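Local coordinates for protein putative phosphosugar isomerases (Salmonella typhimurium LT2, PDB 3FKJ) that is a putative phosphosugar isomerase of the SIS family that probably binds sugar phosphates or related carbohydrate derivatives, at residues A[58-63]-A[271-276]; A[121-124]-A[130-133]; A[162-167]-A[178-183]; A[187-192]-A[314-319]. All coordinates share one frame; numbering follows the deposited sequence.

Contact 1 of 4, residues A[58-63]-A[271-276]; sequences GKYFLD and GRTRPL
Tyr60 reaches the turn at Arg272 and Thr273 through its phenol end alone, and the contact is correspondingly small, at 95 Å² summed over both sides. Its closest approach is a van der Waals touch of the phenol oxygen on a methyl, Tyr60 OH to Thr273 CG2 at 3.8 Å, with the two side chains coming from opposite directions. CG of Tyr60 lies anti to the backbone N (chi1 -180°), which extends the ring from helix 56-65 across a backbone gap of 12.0 Å between Tyr60 CA and Thr273 CA.

Helix 56-65 belongs to the five-stranded parallel sheet unit of the SIS domain, whereas 271-276 follows strand 263-268 of the second, four-stranded parallel sheet, so the phenol bridges the two alpha/beta units. A type I turn from Gly271 to Arg274, closed by Arg274 N to Gly271 O at 3.2 Å, presents both partners.

The polar share is indirect. Tyr60 OH and Arg272 NH2 are 4.2 Å apart, with ring and guanidinium planes inclined by 63°, and both bind OE2 of Glu310, the phenol by a hydrogen bond and the arginine by a salt bridge. Thr273 OG1 instead pairs with Ser219, while Ala82 of the second subunit packs on Tyr60.

Contact 2 of 4, residues A[121-124]-A[130-133]; sequences GLVY and LCEY
Leu130 packs against the end of strand 118-123, and its side chain can be followed outward from the backbone. CB starts 4.2 Å from Val123 CG1, at the margin of contact. CG, set anti to the backbone N (chi1 179°), carries the branch over the strand at Gly121, where the partner has only backbone to offer. Of the two methyls, CD2 does the touching across this contact. It lies 3.8 Å from Leu122 O and 4.0 Å from Val123 CG1, and its approach to Gly121 CA is looser, at 4.4 Å. The Val123 and Leu130 side chains meet at a slant, through one methyl of each.

These segments belong to a compact beta-alpha-beta unit of the SIS domain, in which the short, weakly bonded helix 129-132 links the parallel strands 118-123 and 136-139. The helix lies against one side of the sheet: Leu130 and Cys131 meet Val123, whereas Leu122 has its CB directed away from the helix. Val123 CG1 serves a second neighbour, Cys131 SG, at 4.1 Å; Ile137 of the next strand touches both Val123 and Cys131. Leu130 also meets Ala109 of helix 103-115, the preceding crossover helix of the sheet.

Contact 3 of 4, residues A[162-167]-A[178-183]; sequences LALEIL and ELVSAF
An entirely apolar helix-to-helix contact joins Leu164 of helix 155-170 to Leu179 and Val180 of helix 176-184, two helices consecutive in the chain that pack beside the first sheet unit. The evidence is a single methyl with two partners. Leu164 CD2 lies 3.8 Å from Val180 CG2 and 4.2 Å from Leu179 CD2, and these are the two residue pairs that meet across the segments.

Leu164 has CG anti to its own N (chi1 171°), a setting that directs the branch at the other helix and lets it bridge a gap of 8.3 Å between Leu164 CA and Leu179 CA. The two leucines slide past each other in opposite directions, whereas Val180 stands at about a right angle to Leu164 and offers the methyl beside its backbone N. Burial is 125 Å² in all, with Leu164 the largest contributor.

Neighbours continue the apolar surroundings: Phe61 of helix 56-65 packs on Leu179, and Tyr173 from the connecting loop covers Leu164. Glu165 turns its carboxylate to Tyr176 and Gln169 instead, which gives a buried acid two hydrogen-bonding partners. With methyl groups meeting at van der Waals distance, attraction across the interface should come from dispersion and the exclusion of water, and depend on shape more than on bond direction.

Contact 4 of 4, residues A[187-192]-A[314-319]; sequences SDVVHG and GLLHNC. With SCN (thiocyanate ion), chain C.
Where helix 186-196 crosses helix 313-331, Val189 and Val190 meet Leu316 and Cys319, and a thiocyanate ion, probably from the crystallisation liquor, is bound beside this apolar seam. The short helical segments run in broadly the same direction, crossing at -40° with their axes 10.0 Å apart at closest approach.

Val190 uses both branches on the cysteine: CG1 sits 3.8 Å from Cys319 CB, and CG2 lies 3.9 Å from Cys319 SG. Leu316 takes the neighbouring place. Its CB does not point straight at the other helix, but CG anti to the backbone N (chi1 -179°) brings the tip inward, with CD1 4.0 Å from Val189 CG1. The same CD1 stands 4.2 Å from Val190 CG2, so Leu316 meets both valines with one methyl.

In the fold this pairs a helix of the connection between the two sheet units with the long C-terminal helix. Ile301 and Leu304 of a loop extend the apolar patch at Leu316 and Val189, and Gln194 reaches the backbone of Cys319.

The ion lies beside the 314-319 helix, set steeply across its axis, and touches three of its residues. Asn318 ND2 donates to the thiocyanate N over 3.2 Å, with an N-H...N angle of 157°, fairly straight. The sulfur end has softer company: Leu315 CD2 is 3.7 Å from it and Cys319 SG 3.8 Å. Cys319 SG thus touches both Val190 and the ion, from two directions about a right angle apart.

Overall arrangement
All four contacts are largely buried, but they differ in reach. Contact 2 is local, inside one beta-alpha-beta unit of the first sheet; contact 3 joins successive helices; contacts 1 and 4 bring together segments more than a hundred residues apart, and their segments alternate along the chain. Contacts 2, 3 and 4 rest on apolar side chains, whereas contact 1 is a thin touch of a phenol on a methyl, phenol and guanidinium sharing an outside carboxylate, and the second subunit reaches it. Contact 3 is the hub: Leu167 touches Phe61 of contact 1, Leu162 meets Leu122 of contact 2, and Phe183 packs on Leu315 of contact 4. Contacts 1 and 2 lie farthest apart, about 28 Å between centres.

Contact 1 of 4, residues A[58-63]-A[271-276]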
loop_
_atom_site.group_PDB
_atom_site.type_symbol
_atom_site.label_atom_id
_atom_site.label_comp_id
_atom_site.label_asym_id
_atom_site.label_seq_id
_atom_site.Cartn_x
_atom_site.Cartn_y
_atom_site.Cartn_z
ATOM N N GLY A 58 -6.364 9.568 8.133
ATOM C CA GLY A 58 -5.330 10.469 8.572
ATOM C C GLY A 58 -4.095 10.482 7.686
ATOM O O GLY A 58 -3.526 11.566 7.409
ATOM N N LYS A 59 -3.656 9.299 7.264
ATOM C CA LYS A 59 -2.514 9.192 6.354
ATOM C C LYS A 59 -2.775 10.033 5.106
ATOM O O LYS A 59 -1.960 10.902 4.739
ATOM C CB LYS A 59 -2.230 7.716 5.987
ATOM C CG LYS A 59 -1.004 7.491 5.061
ATOM C CD LYS A 59 -1.286 6.542 3.923
ATOM C CE LYS A 59 -0.027 6.127 3.136
ATOM N NZ LYS A 59 0.859 7.221 2.612
ATOM N N TYR A 60 -3.932 9.819 4.487
ATOM C CA TYR A 60 -4.294 10.523 3.255
ATOM C C TYR A 60 -4.370 12.052 3.457
ATOM O O TYR A 60 -3.858 12.830 2.631
ATOM C CB TYR A 60 -5.598 9.928 2.642
ATOM C CG TYR A 60 -6.035 10.601 1.352
ATOM C CD1 TYR A 60 -5.323 10.409 0.173
ATOM C CD2 TYR A 60 -7.122 11.458 1.314
ATOM C CE1 TYR A 60 -5.676 11.038 -1.005
ATOM C CE2 TYR A 60 -7.487 12.122 0.101
ATOM C CZ TYR A 60 -6.774 11.873 -1.043
ATOM O OH TYR A 60 -7.115 12.492 -2.232
ATOM N N PHE A 61 -4.984 12.482 4.555
ATOM C CA PHE A 61 -5.067 13.905 4.879
ATOM C C PHE A 61 -3.686 14.566 4.969
ATOM O O PHE A 61 -3.433 15.646 4.391
ATOM C CB PHE A 61 -5.849 14.102 6.199
ATOM C CG PHE A 61 -5.949 15.535 6.657
ATOM C CD1 PHE A 61 -6.912 16.380 6.133
ATOM C CD2 PHE A 61 -5.099 16.024 7.639
ATOM C CE1 PHE A 61 -7.020 17.704 6.561
ATOM C CE2 PHE A 61 -5.197 17.354 8.096
ATOM C CZ PHE A 61 -6.162 18.197 7.551
ATOM N N LEU A 62 -2.774 13.910 5.671
ATOM C CA LEU A 62 -1.442 14.466 5.852
ATOM C C LEU A 62 -0.675 14.419 4.557
ATOM O O LEU A 62 0.002 15.366 4.227
ATOM C CB LEU A 62 -0.681 13.747 6.972
ATOM C CG LEU A 62 -1.282 13.880 8.383
ATOM C CD1 LEU A 62 -0.539 12.881 9.358
ATOM C CD2 LEU A 62 -1.173 15.333 8.898
ATOM N N ASP A 63 -0.759 13.327 3.818
ATOM C CA ASP A 63 -0.069 13.245 2.533
ATOM C C ASP A 63 -0.514 14.373 1.609
ATOM O O ASP A 63 0.283 14.900 0.861
ATOM C CB ASP A 63 -0.331 11.908 1.835
ATOM C CG ASP A 63 0.385 10.765 2.492
ATOM O OD1 ASP A 63 1.278 10.978 3.345
ATOM O OD2 ASP A 63 0.063 9.632 2.126
ATOM N N GLY A 271 -14.577 14.690 -4.685
ATOM C CA GLY A 271 -13.373 15.441 -4.732
ATOM C C GLY A 271 -12.404 14.974 -5.787
ATOM O O GLY A 271 -12.793 14.448 -6.831
ATOM N N ARG A 272 -11.121 15.169 -5.502
ATOM C CA ARG A 272 -10.096 15.219 -6.568
ATOM C C ARG A 272 -9.828 13.932 -7.365
ATOM O O ARG A 272 -9.538 14.019 -8.578
ATOM C CB ARG A 272 -8.792 15.764 -6.009
ATOM C CG ARG A 272 -8.898 17.258 -5.675
ATOM C CD ARG A 272 -7.758 17.698 -4.782
ATOM N NE ARG A 272 -7.782 17.064 -3.466
ATOM C CZ ARG A 272 -6.804 17.157 -2.556
ATOM N NH1 ARG A 272 -5.727 17.861 -2.798
ATOM N NH2 ARG A 272 -6.896 16.551 -1.387
ATOM N N THR A 273 -9.972 12.768 -6.722
ATOM C CA THR A 273 -9.677 11.484 -7.377
ATOM C C THR A 273 -10.899 10.863 -8.063
ATOM O O THR A 273 -10.788 9.855 -8.765
ATOM C CB THR A 273 -8.965 10.491 -6.405
ATOM O OG1 THR A 273 -9.906 10.010 -5.427
ATOM C CG2 THR A 273 -7.800 11.207 -5.695
ATOM N N ARG A 274 -12.055 11.503 -7.943
ATOM C CA ARG A 274 -13.268 11.005 -8.598
ATOM C C ARG A 274 -13.107 10.641 -10.076
ATOM O O ARG A 274 -13.621 9.609 -10.520
ATOM C CB ARG A 274 -14.383 12.024 -8.448
ATOM C CG ARG A 274 -15.753 11.522 -8.797
ATOM C CD ARG A 274 -16.759 12.540 -8.352
ATOM N NE ARG A 274 -18.102 12.113 -8.715
ATOM C CZ ARG A 274 -18.858 11.263 -8.029
ATOM N NH1 ARG A 274 -18.446 10.733 -6.891
ATOM N NH2 ARG A 274 -20.058 10.936 -8.504
ATOM N N PRO A 275 -12.424 11.483 -10.864
ATOM C CA PRO A 275 -12.229 11.095 -12.272
ATOM C C PRO A 275 -11.498 9.761 -12.491
ATOM O O PRO A 275 -11.714 9.101 -13.512
ATOM C CB PRO A 275 -11.406 12.272 -12.839
ATOM C CG PRO A 275 -11.785 13.431 -11.943
ATOM C CD PRO A 275 -11.843 12.816 -10.588
ATOM N N LEU A 276 -10.644 9.380 -11.537
ATOM C CA LEU A 276 -10.026 8.058 -11.559
ATOM C C LEU A 276 -11.090 6.984 -11.493
ATOM O O LEU A 276 -11.069 6.025 -12.290
ATOM C CB LEU A 276 -9.014 7.877 -10.425
ATOM C CG LEU A 276 -7.631 8.446 -10.667
ATOM C CD1 LEU A 276 -7.674 9.970 -10.693
ATOM C CD2 LEU A 276 -6.652 7.929 -9.580
#

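Contact 2 of 4, residues A[121-124]-A[130-133]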
loop_
_atom_site.group_PDB
_atom_site.type_symbol
_atom_site.label_atom_id
_atom_site.label_comp_id
_atom_site.label_asym_id
_atom_site.label_seq_id
_atom_site.Cartn_x
_atom_site.Cartn_y
_atom_site.Cartn_z
ATOM N N GLY A 121 -1.511 5.168 21.573
ATOM C CA GLY A 121 -2.173 3.877 21.430
ATOM C C GLY A 121 -3.676 4.017 21.396
ATOM O O GLY A 121 -4.270 4.549 22.350
ATOM N N LEU A 122 -4.288 3.535 20.302
ATOM C CA LEU A 122 -5.757 3.435 20.188
ATOM C C LEU A 122 -6.193 2.005 20.564
ATOM O O LEU A 122 -5.723 1.014 19.967
ATOM C CB LEU A 122 -6.210 3.773 18.759
ATOM C CG LEU A 122 -6.232 5.213 18.224
ATOM C CD1 LEU A 122 -4.871 5.870 18.284
ATOM C CD2 LEU A 122 -6.692 5.157 16.788
ATOM N N VAL A 123 -7.060 1.892 21.569
ATOM C CA VAL A 123 -7.543 0.582 22.040
ATOM C C VAL A 123 -9.053 0.626 22.196
ATOM O O VAL A 123 -9.631 1.684 22.380
ATOM C CB VAL A 123 -6.907 0.149 23.408
ATOM C CG1 VAL A 123 -5.384 0.122 23.334
ATOM C CG2 VAL A 123 -7.386 1.044 24.568
ATOM N N TYR A 124 -9.692 -0.523 22.079
ATOM C CA TYR A 124 -11.102 -0.636 22.436
ATOM C C TYR A 124 -11.207 -1.067 23.915
ATOM O O TYR A 124 -12.002 -0.519 24.688
ATOM C CB TYR A 124 -11.827 -1.618 21.513
ATOM C CG TYR A 124 -13.251 -1.909 21.952
ATOM C CD1 TYR A 124 -14.201 -0.899 21.998
ATOM C CD2 TYR A 124 -13.638 -3.188 22.315
ATOM C CE1 TYR A 124 -15.499 -1.147 22.393
ATOM C CE2 TYR A 124 -14.942 -3.454 22.722
ATOM C CZ TYR A 124 -15.870 -2.426 22.756
ATOM O OH TYR A 124 -17.168 -2.672 23.154
ATOM N N LEU A 130 -1.075 -3.237 24.864
ATOM C CA LEU A 130 -0.612 -2.090 24.080
ATOM C C LEU A 130 -0.386 -0.876 24.990
ATOM O O LEU A 130 0.572 -0.138 24.814
ATOM C CB LEU A 130 -1.599 -1.760 22.946
ATOM C CG LEU A 130 -1.262 -0.562 22.049
ATOM C CD1 LEU A 130 0.150 -0.739 21.517
ATOM C CD2 LEU A 130 -2.287 -0.445 20.907
ATOM N N CYS A 131 -1.275 -0.695 25.961
ATOM C CA CYS A 131 -1.182 0.399 26.923
ATOM C C CYS A 131 0.167 0.513 27.629
ATOM O O CYS A 131 0.628 1.604 27.900
ATOM C CB CYS A 131 -2.292 0.274 27.983
ATOM S SG CYS A 131 -3.945 0.243 27.219
ATOM N N GLU A 132 0.803 -0.601 27.942
ATOM C CA GLU A 132 2.087 -0.546 28.643
ATOM C C GLU A 132 3.094 0.390 27.945
ATOM O O GLU A 132 3.828 1.146 28.599
ATOM C CB GLU A 132 2.674 -1.953 28.781
ATOM C CG GLU A 132 3.865 -2.024 29.711
ATOM C CD GLU A 132 4.412 -3.430 29.879
ATOM O OE1 GLU A 132 3.613 -4.380 30.029
ATOM O OE2 GLU A 132 5.654 -3.575 29.876
ATOM N N TYR A 133 3.119 0.334 26.616
ATOM C CA TYR A 133 4.077 1.088 25.817
ATOM C C TYR A 133 3.454 2.280 25.097
ATOM O O TYR A 133 4.048 2.811 24.159
ATOM C CB TYR A 133 4.707 0.151 24.797
ATOM C CG TYR A 133 5.438 -0.994 25.439
ATOM C CD1 TYR A 133 6.618 -0.776 26.149
ATOM C CD2 TYR A 133 4.947 -2.291 25.363
ATOM C CE1 TYR A 133 7.303 -1.828 26.735
ATOM C CE2 TYR A 133 5.614 -3.341 25.954
ATOM C CZ TYR A 133 6.792 -3.107 26.630
ATOM O OH TYR A 133 7.457 -4.156 27.190
#

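Contact 3 of 4, residues A[162-167]-A[178-183]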
loop_
_atom_site.group_PDB
_atom_site.type_symbol
_atom_site.label_atom_id
_atom_site.label_comp_id
_atom_site.label_asym_id
_atom_site.label_seq_id
_atom_site.Cartn_x
_atom_site.Cartn_y
_atom_site.Cartn_z
ATOM N N LEU A 162 -6.531 13.029 14.909
ATOM C CA LEU A 162 -5.106 13.135 15.271
ATOM C C LEU A 162 -4.316 13.787 14.149
ATOM O O LEU A 162 -3.516 14.692 14.388
ATOM C CB LEU A 162 -4.533 11.747 15.573
ATOM C CG LEU A 162 -5.025 11.152 16.884
ATOM C CD1 LEU A 162 -4.762 9.600 16.963
ATOM C CD2 LEU A 162 -4.377 11.905 17.986
ATOM N N ALA A 163 -4.570 13.371 12.919
ATOM C CA ALA A 163 -3.992 14.028 11.735
ATOM C C ALA A 163 -4.267 15.543 11.694
ATOM O O ALA A 163 -3.325 16.335 11.471
ATOM C CB ALA A 163 -4.485 13.391 10.443
ATOM N N LEU A 164 -5.557 15.910 11.835
ATOM C CA LEU A 164 -5.978 17.311 11.875
ATOM C C LEU A 164 -5.148 18.110 12.888
ATOM O O LEU A 164 -4.643 19.188 12.575
ATOM C CB LEU A 164 -7.461 17.423 12.268
ATOM C CG LEU A 164 -8.023 18.819 12.558
ATOM C CD1 LEU A 164 -8.103 19.592 11.249
ATOM C CD2 LEU A 164 -9.400 18.727 13.301
ATOM N N GLU A 165 -5.029 17.564 14.095
ATOM C CA GLU A 165 -4.297 18.217 15.181
ATOM C C GLU A 165 -2.798 18.288 14.994
ATOM O O GLU A 165 -2.188 19.313 15.306
ATOM C CB GLU A 165 -4.644 17.560 16.524
ATOM C CG GLU A 165 -6.072 17.834 16.959
ATOM C CD GLU A 165 -6.342 19.316 17.214
ATOM O OE1 GLU A 165 -5.419 20.078 17.611
ATOM O OE2 GLU A 165 -7.502 19.715 17.027
ATOM N N ILE A 166 -2.205 17.238 14.431
ATOM C CA ILE A 166 -0.777 17.275 14.099
ATOM C C ILE A 166 -0.493 18.402 13.110
ATOM O O ILE A 166 0.431 19.157 13.299
ATOM C CB ILE A 166 -0.232 15.922 13.625
ATOM C CG1 ILE A 166 -0.288 14.906 14.782
ATOM C CG2 ILE A 166 1.222 16.090 13.095
ATOM C CD1 ILE A 166 -0.198 13.435 14.338
ATOM N N LEU A 167 -1.324 18.526 12.085
ATOM C CA LEU A 167 -1.135 19.501 11.059
ATOM C C LEU A 167 -1.392 20.867 11.606
ATOM O O LEU A 167 -0.589 21.767 11.409
ATOM C CB LEU A 167 -2.080 19.245 9.852
ATOM C CG LEU A 167 -2.048 20.287 8.704
ATOM C CD1 LEU A 167 -0.786 20.254 7.884
ATOM C CD2 LEU A 167 -3.302 20.167 7.814
ATOM N N GLU A 178 -13.651 24.337 9.553
ATOM C CA GLU A 178 -14.518 23.670 8.570
ATOM C C GLU A 178 -14.571 22.153 8.774
ATOM O O GLU A 178 -15.624 21.536 8.628
ATOM C CB GLU A 178 -14.081 23.975 7.131
ATOM C CG GLU A 178 -15.057 24.810 6.343
ATOM C CD GLU A 178 -16.443 24.159 6.201
ATOM O OE1 GLU A 178 -17.397 24.676 6.818
ATOM O OE2 GLU A 178 -16.572 23.143 5.473
ATOM N N LEU A 179 -13.435 21.559 9.115
ATOM C CA LEU A 179 -13.352 20.109 9.254
ATOM C C LEU A 179 -13.966 19.685 10.597
ATOM O O LEU A 179 -14.634 18.662 10.677
ATOM C CB LEU A 179 -11.905 19.628 9.080
ATOM C CG LEU A 179 -11.637 18.136 8.772
ATOM C CD1 LEU A 179 -10.367 17.991 8.007
ATOM C CD2 LEU A 179 -11.583 17.307 10.030
ATOM N N VAL A 180 -13.769 20.503 11.631
ATOM C CA VAL A 180 -14.333 20.257 12.948
ATOM C C VAL A 180 -15.849 20.293 12.910
ATOM O O VAL A 180 -16.509 19.497 13.585
ATOM C CB VAL A 180 -13.809 21.272 13.991
ATOM C CG1 VAL A 180 -14.694 21.282 15.235
ATOM C CG2 VAL A 180 -12.340 20.973 14.357
ATOM N N SER A 181 -16.408 21.205 12.122
ATOM C CA SER A 181 -17.866 21.310 12.038
ATOM C C SER A 181 -18.378 20.279 11.026
ATOM O O SER A 181 -19.476 19.782 11.193
ATOM C CB SER A 181 -18.335 22.758 11.750
ATOM O OG SER A 181 -18.378 23.039 10.373
ATOM N N ALA A 182 -17.563 19.921 10.016
ATOM C CA ALA A 182 -17.870 18.765 9.148
ATOM C C ALA A 182 -18.013 17.513 10.007
ATOM O O ALA A 182 -18.973 16.767 9.867
ATOM C CB ALA A 182 -16.794 18.553 8.102
ATOM N N PHE A 183 -17.055 17.285 10.905
ATOM C CA PHE A 183 -17.122 16.138 11.845
ATOM C C PHE A 183 -18.363 16.202 12.753
ATOM O O PHE A 183 -18.869 15.158 13.190
ATOM C CB PHE A 183 -15.863 16.054 12.727
ATOM C CG PHE A 183 -15.002 14.823 12.492
ATOM C CD1 PHE A 183 -15.560 13.549 12.515
ATOM C CD2 PHE A 183 -13.613 14.946 12.353
ATOM C CE1 PHE A 183 -14.776 12.412 12.348
ATOM C CE2 PHE A 183 -12.795 13.805 12.149
ATOM C CZ PHE A 183 -13.379 12.543 12.151
#

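Contact 4 of 4, residues A[187-192]-A[314-319]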
loop_
_atom_site.group_PDB
_atom_site.type_symbol
_atom_site.label_atom_id
_atom_site.label_comp_id
_atom_site.label_asym_id
_atom_site.label_seq_id
_atom_site.Cartn_x
_atom_site.Cartn_y
_atom_site.Cartn_z
ATOM N N SER A 187 -22.206 12.259 12.138
ATOM C CA SER A 187 -23.111 11.242 12.664
ATOM C C SER A 187 -24.435 11.244 11.924
ATOM O O SER A 187 -24.959 10.174 11.608
ATOM C CB SER A 187 -23.388 11.429 14.153
ATOM O OG SER A 187 -24.341 10.470 14.604
ATOM N N ASP A 188 -24.967 12.438 11.647
ATOM C CA ASP A 188 -26.204 12.555 10.877
ATOM C C ASP A 188 -26.042 12.047 9.460
ATOM O O ASP A 188 -26.931 11.356 8.949
ATOM C CB ASP A 188 -26.697 14.001 10.827
ATOM C CG ASP A 188 -27.284 14.468 12.178
ATOM O OD1 ASP A 188 -27.497 13.625 13.134
ATOM O OD2 ASP A 188 -27.445 15.709 12.271
ATOM N N VAL A 189 -24.912 12.371 8.829
ATOM C CA VAL A 189 -24.637 11.864 7.478
ATOM C C VAL A 189 -24.509 10.323 7.490
ATOM O O VAL A 189 -25.130 9.644 6.658
ATOM C CB VAL A 189 -23.425 12.586 6.808
ATOM C CG1 VAL A 189 -22.870 11.782 5.614
ATOM C CG2 VAL A 189 -23.844 13.994 6.359
ATOM N N VAL A 190 -23.740 9.771 8.435
ATOM C CA VAL A 190 -23.612 8.309 8.560
ATOM C C VAL A 190 -24.990 7.640 8.706
ATOM O O VAL A 190 -25.326 6.717 7.959
ATOM C CB VAL A 190 -22.617 7.888 9.694
ATOM C CG1 VAL A 190 -22.800 6.405 10.072
ATOM C CG2 VAL A 190 -21.117 8.139 9.256
ATOM N N HIS A 191 -25.814 8.139 9.622
ATOM C CA HIS A 191 -27.166 7.553 9.825
ATOM C C HIS A 191 -28.074 7.669 8.595
ATOM O O HIS A 191 -28.718 6.700 8.208
ATOM C CB HIS A 191 -27.841 8.123 11.077
ATOM C CG HIS A 191 -27.072 7.861 12.335
ATOM N ND1 HIS A 191 -27.304 8.548 13.506
ATOM C CD2 HIS A 191 -26.045 7.010 12.592
ATOM C CE1 HIS A 191 -26.473 8.115 14.438
ATOM N NE2 HIS A 191 -25.693 7.187 13.908
ATOM N N GLY A 192 -28.065 8.827 7.945
ATOM C CA GLY A 192 -28.791 8.984 6.686
ATOM C C GLY A 192 -28.331 8.065 5.557
ATOM O O GLY A 192 -29.142 7.576 4.775
ATOM N N GLY A 314 -13.500 7.900 3.134
ATOM C CA GLY A 314 -13.123 6.569 3.616
ATOM C C GLY A 314 -13.937 6.191 4.842
ATOM O O GLY A 314 -14.448 5.099 4.938
ATOM N N LEU A 315 -14.026 7.119 5.786
ATOM C CA LEU A 315 -14.823 6.944 6.990
ATOM C C LEU A 315 -16.293 6.653 6.688
ATOM O O LEU A 315 -16.894 5.759 7.263
ATOM C CB LEU A 315 -14.735 8.192 7.849
ATOM C CG LEU A 315 -13.397 8.567 8.468
ATOM C CD1 LEU A 315 -13.597 9.826 9.286
ATOM C CD2 LEU A 315 -12.869 7.445 9.330
ATOM N N LEU A 316 -16.858 7.384 5.746
ATOM C CA LEU A 316 -18.236 7.098 5.357
ATOM C C LEU A 316 -18.405 5.701 4.746
ATOM O O LEU A 316 -19.379 4.998 5.081
ATOM C CB LEU A 316 -18.748 8.183 4.405
ATOM C CG LEU A 316 -20.188 8.051 3.903
ATOM C CD1 LEU A 316 -21.195 8.145 5.036
ATOM C CD2 LEU A 316 -20.435 9.132 2.874
ATOM N N HIS A 317 -17.506 5.313 3.823
ATOM C CA HIS A 317 -17.596 3.986 3.212
ATOM C C HIS A 317 -17.510 2.901 4.284
ATOM O O HIS A 317 -18.290 1.995 4.252
ATOM C CB HIS A 317 -16.497 3.743 2.158
ATOM C CG HIS A 317 -16.715 4.464 0.859
ATOM N ND1 HIS A 317 -17.796 4.227 0.040
ATOM C CD2 HIS A 317 -15.971 5.406 0.230
ATOM C CE1 HIS A 317 -17.712 4.998 -1.029
ATOM N NE2 HIS A 317 -16.620 5.728 -0.935
ATOM N N ASN A 318 -16.571 2.999 5.238
ATOM C CA ASN A 318 -16.455 2.003 6.303
ATOM C C ASN A 318 -17.836 1.786 6.956
ATOM O O ASN A 318 -18.273 0.662 7.159
ATOM C CB ASN A 318 -15.482 2.450 7.424
ATOM C CG ASN A 318 -13.990 2.389 7.058
ATOM O OD1 ASN A 318 -13.555 1.799 6.064
ATOM N ND2 ASN A 318 -13.185 2.974 7.941
ATOM N N CYS A 319 -18.532 2.870 7.249
ATOM C CA CYS A 319 -19.843 2.794 7.881
ATOM C C CYS A 319 -20.955 2.247 6.978
ATOM O O CYS A 319 -21.754 1.418 7.411
ATOM C CB CYS A 319 -20.249 4.169 8.424
ATOM S SG CYS A 319 -19.118 4.824 9.678
HETATM S S SCN C . -15.917 6.394 11.083
HETATM C C SCN C . -15.301 4.764 10.767
HETATM N N SCN C . -14.868 3.700 10.554
#